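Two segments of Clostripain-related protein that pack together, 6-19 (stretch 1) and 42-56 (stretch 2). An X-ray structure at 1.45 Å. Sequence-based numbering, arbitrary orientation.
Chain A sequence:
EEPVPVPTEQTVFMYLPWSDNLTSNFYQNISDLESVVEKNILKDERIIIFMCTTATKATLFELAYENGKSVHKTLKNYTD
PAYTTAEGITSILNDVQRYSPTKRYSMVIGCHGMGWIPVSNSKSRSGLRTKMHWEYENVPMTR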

# COMPACT_ATOMS: atom_id res chain seq x y z
N VAL A 6 18.85 3.93 6.78
CA VAL A 6 19.06 4.25 5.37
C VAL A 6 18.81 3.07 4.41
O VAL A 6 19.69 2.73 3.62
CB VAL A 6 20.49 4.76 5.14
N PRO A 7 17.60 2.47 4.45
CA PRO A 7 17.38 1.34 3.53
C PRO A 7 17.27 1.83 2.10
O PRO A 7 16.58 2.81 1.82
CB PRO A 7 16.06 0.74 4.02
CG PRO A 7 15.35 1.88 4.64
CD PRO A 7 16.40 2.77 5.24
N THR A 8 17.96 1.17 1.19
CA THR A 8 18.00 1.64 -0.18
C THR A 8 17.78 0.53 -1.19
O THR A 8 17.81 0.80 -2.39
CB THR A 8 19.34 2.32 -0.52
OG1 THR A 8 20.41 1.42 -0.23
CG2 THR A 8 19.51 3.63 0.26
N GLU A 9 17.59 -0.71 -0.75
CA GLU A 9 17.54 -1.79 -1.74
C GLU A 9 16.16 -2.00 -2.37
O GLU A 9 16.06 -2.14 -3.60
CB GLU A 9 18.03 -3.13 -1.15
CG GLU A 9 19.52 -3.16 -0.81
CD GLU A 9 20.40 -2.86 -2.01
OE1 GLU A 9 20.13 -3.39 -3.11
OE2 GLU A 9 21.37 -2.08 -1.84
N GLN A 10 15.11 -2.05 -1.55
CA GLN A 10 13.80 -2.47 -2.06
C GLN A 10 12.68 -1.78 -1.34
O GLN A 10 12.73 -1.61 -0.14
CB GLN A 10 13.63 -3.98 -1.92
CG GLN A 10 12.32 -4.51 -2.50
CD GLN A 10 11.94 -5.82 -1.85
OE1 GLN A 10 12.20 -6.03 -0.66
NE2 GLN A 10 11.27 -6.69 -2.61
N THR A 11 11.67 -1.35 -2.09
CA THR A 11 10.40 -0.91 -1.54
C THR A 11 9.33 -1.90 -1.95
O THR A 11 9.18 -2.18 -3.17
CB THR A 11 9.99 0.45 -2.12
OG1 THR A 11 10.98 1.43 -1.80
CG2 THR A 11 8.66 0.88 -1.58
N VAL A 12 8.62 -2.44 -0.97
CA VAL A 12 7.44 -3.25 -1.23
C VAL A 12 6.24 -2.33 -1.06
O VAL A 12 5.99 -1.81 0.04
CB VAL A 12 7.33 -4.47 -0.27
CG1 VAL A 12 6.06 -5.24 -0.50
CG2 VAL A 12 8.56 -5.39 -0.41
N PHE A 13 5.52 -2.10 -2.16
CA PHE A 13 4.36 -1.22 -2.14
C PHE A 13 3.08 -2.04 -2.13
O PHE A 13 2.75 -2.69 -3.13
CB PHE A 13 4.41 -0.29 -3.35
CG PHE A 13 3.21 0.61 -3.47
CD1 PHE A 13 2.68 1.27 -2.36
CD2 PHE A 13 2.63 0.84 -4.72
CE1 PHE A 13 1.58 2.10 -2.50
CE2 PHE A 13 1.55 1.67 -4.86
CZ PHE A 13 1.02 2.31 -3.76
N MET A 14 2.34 -1.97 -1.03
CA MET A 14 1.05 -2.62 -0.90
C MET A 14 -0.01 -1.60 -1.29
O MET A 14 -0.16 -0.55 -0.60
CB MET A 14 0.83 -3.14 0.51
CG MET A 14 -0.48 -3.91 0.62
SD MET A 14 -0.64 -4.72 2.23
CE MET A 14 -0.42 -6.40 1.67
N TYR A 15 -0.77 -1.92 -2.32
CA TYR A 15 -1.71 -1.00 -2.96
C TYR A 15 -3.12 -1.56 -2.82
O TYR A 15 -3.43 -2.64 -3.35
CB TYR A 15 -1.32 -0.86 -4.45
CG TYR A 15 -2.24 -0.01 -5.29
CD1 TYR A 15 -2.46 1.31 -4.95
CD2 TYR A 15 -2.89 -0.51 -6.41
CE1 TYR A 15 -3.28 2.12 -5.71
CE2 TYR A 15 -3.71 0.30 -7.21
CZ TYR A 15 -3.90 1.61 -6.85
OH TYR A 15 -4.74 2.42 -7.56
N LEU A 16 -3.94 -0.84 -2.04
CA LEU A 16 -5.25 -1.32 -1.62
C LEU A 16 -6.31 -0.27 -2.00
O LEU A 16 -6.85 0.44 -1.13
CB LEU A 16 -5.28 -1.63 -0.11
CG LEU A 16 -4.23 -2.66 0.33
CD1 LEU A 16 -4.10 -2.63 1.86
CD2 LEU A 16 -4.64 -4.04 -0.16
N PRO A 17 -6.58 -0.13 -3.29
CA PRO A 17 -7.59 0.84 -3.71
C PRO A 17 -8.98 0.38 -3.27
O PRO A 17 -9.17 -0.77 -2.84
CB PRO A 17 -7.45 0.86 -5.23
CG PRO A 17 -6.92 -0.50 -5.58
CD PRO A 17 -5.99 -0.86 -4.43
N TRP A 18 -9.96 1.25 -3.42
CA TRP A 18 -11.29 0.96 -2.88
C TRP A 18 -11.91 -0.29 -3.48
O TRP A 18 -11.92 -0.47 -4.70
CB TRP A 18 -12.21 2.16 -3.11
CG TRP A 18 -13.58 1.99 -2.54
CD1 TRP A 18 -14.74 1.90 -3.24
CD2 TRP A 18 -13.93 1.87 -1.15
NE1 TRP A 18 -15.81 1.74 -2.37
CE2 TRP A 18 -15.32 1.70 -1.09
CE3 TRP A 18 -13.19 1.86 0.03
CZ2 TRP A 18 -16.01 1.56 0.13
CZ3 TRP A 18 -13.87 1.71 1.25
CH2 TRP A 18 -15.26 1.56 1.27
N SER A 19 -12.44 -1.16 -2.62
CA SER A 19 -12.91 -2.49 -3.02
C SER A 19 -14.38 -2.71 -2.72
O SER A 19 -14.91 -3.80 -2.96
CB SER A 19 -12.13 -3.58 -2.27
OG SER A 19 -12.53 -3.57 -0.89
N LEU A 42 13.54 -5.45 8.00
CA LEU A 42 13.51 -4.34 7.06
C LEU A 42 14.72 -3.42 7.18
O LEU A 42 14.59 -2.19 7.20
CB LEU A 42 12.22 -3.54 7.24
CG LEU A 42 10.90 -4.29 7.00
CD1 LEU A 42 9.72 -3.38 7.30
CD2 LEU A 42 10.85 -4.82 5.60
N LYS A 43 15.91 -4.00 7.24
CA LYS A 43 17.13 -3.18 7.28
C LYS A 43 17.49 -2.55 5.92
O LYS A 43 18.02 -1.44 5.86
CB LYS A 43 18.30 -4.01 7.79
CG LYS A 43 18.06 -4.65 9.17
CD LYS A 43 19.31 -5.36 9.65
CE LYS A 43 19.07 -6.14 10.93
NZ LYS A 43 18.56 -5.25 12.01
N ASP A 44 17.23 -3.27 4.84
CA ASP A 44 17.55 -2.80 3.50
C ASP A 44 16.30 -2.45 2.70
O ASP A 44 16.41 -2.12 1.52
CB ASP A 44 18.30 -3.87 2.69
CG ASP A 44 19.74 -4.01 3.07
OD1 ASP A 44 20.38 -2.99 3.43
OD2 ASP A 44 20.24 -5.15 2.98
N GLU A 45 15.14 -2.58 3.34
CA GLU A 45 13.87 -2.48 2.61
C GLU A 45 12.88 -1.62 3.37
O GLU A 45 12.99 -1.49 4.59
CB GLU A 45 13.26 -3.86 2.36
CG GLU A 45 14.17 -4.86 1.64
CD GLU A 45 15.06 -5.66 2.58
OE1 GLU A 45 14.90 -5.56 3.82
OE2 GLU A 45 15.91 -6.42 2.07
N ARG A 46 11.91 -1.07 2.65
CA ARG A 46 10.77 -0.37 3.26
C ARG A 46 9.47 -1.00 2.77
O ARG A 46 9.40 -1.48 1.63
CB ARG A 46 10.76 1.11 2.91
CG ARG A 46 11.88 1.98 3.51
CD ARG A 46 11.50 3.49 3.41
NE ARG A 46 12.62 4.41 3.61
CZ ARG A 46 13.52 4.73 2.68
NH1 ARG A 46 13.46 4.19 1.46
NH2 ARG A 46 14.50 5.58 2.97
N ILE A 47 8.45 -0.96 3.62
CA ILE A 47 7.10 -1.34 3.24
C ILE A 47 6.25 -0.07 3.27
O ILE A 47 6.15 0.59 4.31
CB ILE A 47 6.49 -2.38 4.19
CG1 ILE A 47 7.28 -3.70 4.09
CG2 ILE A 47 5.03 -2.60 3.83
CD1 ILE A 47 6.84 -4.76 5.04
N ILE A 48 5.66 0.26 2.13
CA ILE A 48 4.82 1.44 1.96
C ILE A 48 3.43 0.97 1.56
O ILE A 48 3.31 0.11 0.69
CB ILE A 48 5.37 2.38 0.86
CG1 ILE A 48 6.83 2.78 1.12
CG2 ILE A 48 4.41 3.56 0.65
CD1 ILE A 48 7.01 3.58 2.42
N ILE A 49 2.39 1.50 2.21
CA ILE A 49 1.03 1.08 1.95
C ILE A 49 0.16 2.26 1.55
O ILE A 49 0.20 3.30 2.21
CB ILE A 49 0.42 0.39 3.18
CG1 ILE A 49 1.36 -0.74 3.62
CG2 ILE A 49 -0.99 -0.07 2.87
CD1 ILE A 49 0.82 -1.64 4.71
N PHE A 50 -0.56 2.12 0.44
CA PHE A 50 -1.63 3.02 0.04
C PHE A 50 -2.93 2.30 0.30
O PHE A 50 -3.16 1.23 -0.25
CB PHE A 50 -1.54 3.41 -1.44
CG PHE A 50 -2.72 4.19 -1.96
CD1 PHE A 50 -3.86 3.55 -2.44
CD2 PHE A 50 -2.66 5.60 -1.98
CE1 PHE A 50 -4.93 4.31 -2.98
CE2 PHE A 50 -3.71 6.34 -2.51
CZ PHE A 50 -4.84 5.71 -3.01
N MET A 51 -3.80 2.87 1.14
CA MET A 51 -5.09 2.25 1.35
C MET A 51 -6.22 3.26 1.34
O MET A 51 -6.17 4.26 2.06
CB MET A 51 -5.12 1.46 2.67
CG MET A 51 -6.46 0.82 2.87
SD MET A 51 -6.48 -0.25 4.30
CE MET A 51 -8.23 -0.58 4.40
N CYS A 52 -7.23 2.99 0.51
CA CYS A 52 -8.49 3.74 0.54
C CYS A 52 -9.26 3.33 1.78
O CYS A 52 -9.58 2.16 1.95
CB CYS A 52 -9.32 3.47 -0.71
SG CYS A 52 -8.70 4.25 -2.21
N THR A 53 -9.57 4.30 2.64
CA THR A 53 -10.40 3.99 3.80
C THR A 53 -11.87 4.21 3.47
O THR A 53 -12.76 3.67 4.15
CB THR A 53 -10.00 4.85 4.99
OG1 THR A 53 -10.04 6.22 4.58
CG2 THR A 53 -8.57 4.53 5.43
N THR A 54 -12.13 5.04 2.46
CA THR A 54 -13.44 5.14 1.81
C THR A 54 -13.20 5.23 0.31
O THR A 54 -12.04 5.25 -0.12
CB THR A 54 -14.25 6.39 2.27
OG1 THR A 54 -13.69 7.56 1.65
CG2 THR A 54 -14.24 6.54 3.80
N ALA A 55 -14.26 5.33 -0.48
CA ALA A 55 -14.11 5.41 -1.93
C ALA A 55 -13.33 6.66 -2.37
O ALA A 55 -12.75 6.69 -3.46
CB ALA A 55 -15.45 5.38 -2.61
N THR A 56 -13.32 7.68 -1.51
CA THR A 56 -12.78 9.00 -1.83
C THR A 56 -11.69 9.48 -0.88
O THR A 56 -11.18 10.59 -1.02
CB THR A 56 -13.89 10.06 -1.83
OG1 THR A 56 -14.51 10.07 -0.53
CG2 THR A 56 -14.93 9.73 -2.88
O HOH W 1 16.20 5.26 0.51
O HOH W 2 20.09 -0.68 2.13
O HOH W 3 -9.15 -0.12 0.49

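The two stretches are held together chiefly by a ladder of backbone hydrogen bonds between parallel strands, 10-16 in the first stretch and a strand beginning at Glu45 in the second. Their axes run 14° apart and approach to 4.7 Å. In a parallel pair each bonding residue reaches two residues of its partner, and that pattern is regular here. Arg46 N donates to Gln10 O (3.0 Å), and Val12 N returns a bond to Arg46 O (2.9 Å). Ile48 N then donates to Val12 O (3.0 Å) and Met14 N to Ile48 O (2.9 Å), followed by Phe50 N to Met14 O (2.9 Å) and Leu16 N to Phe50 O (2.8 Å). Cys52 N to Leu16 O (3.1 Å) closes the series. Most of these acceptors also receive CA-H...O contacts, as where Phe13 CA lies 3.3 Å from Ile48 O and Ile49 CA lies 3.3 Å from Met14 O.

Before the ladder begins, Asp44 O serves two successive amides: Glu9 N at 2.9 Å and, through a weak bond, Gln10 N at 3.3 Å. Water extends the polar contact at this end. One molecule donates to Pro7 O (2.8 Å) and accepts from Arg46 NH2 (3.0 Å), linking a carbonyl to a guanidinium whose face lies against that same carbonyl. A second accepts from Thr8 N (3.0 Å) and donates to Asp44 OD1 (2.7 Å), so the carboxylate is tied to the opposite stretch through solvent. Pro7 also packs directly: its CB sits 3.5 Å from Lys43 O, and its CG meets Arg46 CG at 3.7 Å.

Along the strands, paired residues direct their side chains to the same face. Thr11, Phe13 and Tyr15 share one face with Arg46, Ile48 and Phe50. Thr11 CG2 packs against Ile48 CG1 at 3.8 Å, and the edge of the Phe13 ring brings CE1 to 3.5 Å from Phe50 CB. The Tyr15 and Phe50 rings meet obliquely, with planes at 34° and centroids 5.5 Å apart; Tyr15 CE1 and Phe50 CD1 approach to 3.6 Å.

Gln10, Val12, Met14 and Leu16 occupy the other face with Glu45, Ile47, Ile49 and Met51. At its start, Gln10 OE1 lies 3.2 Å from Glu45 CG. Farther along, the contacts are apolar and looser: Met14 CB lies 4.0 Å from Ile49 CG1, while Leu16 contacts two neighbours, Met51 through CB to CG (4.0 Å) and Ile49 through CD1 to CG2 (4.2 Å).

Beyond the ladder, Trp18 provides a broad aromatic surface where the second stretch turns a corner at Thr53. Its CB meets Cys52 CB at 4.0 Å, and Ala55 sits over the indole face. Ala55 CB lies 3.7 Å from the centroid of the Trp18 five-membered ring, only 13° off the normal, the geometry of a CH-pi contact. Thr54 C also lies over a ring face, 3.4 Å from Trp18 CE3, so the indole packs against backbone as well as the alanine methyl.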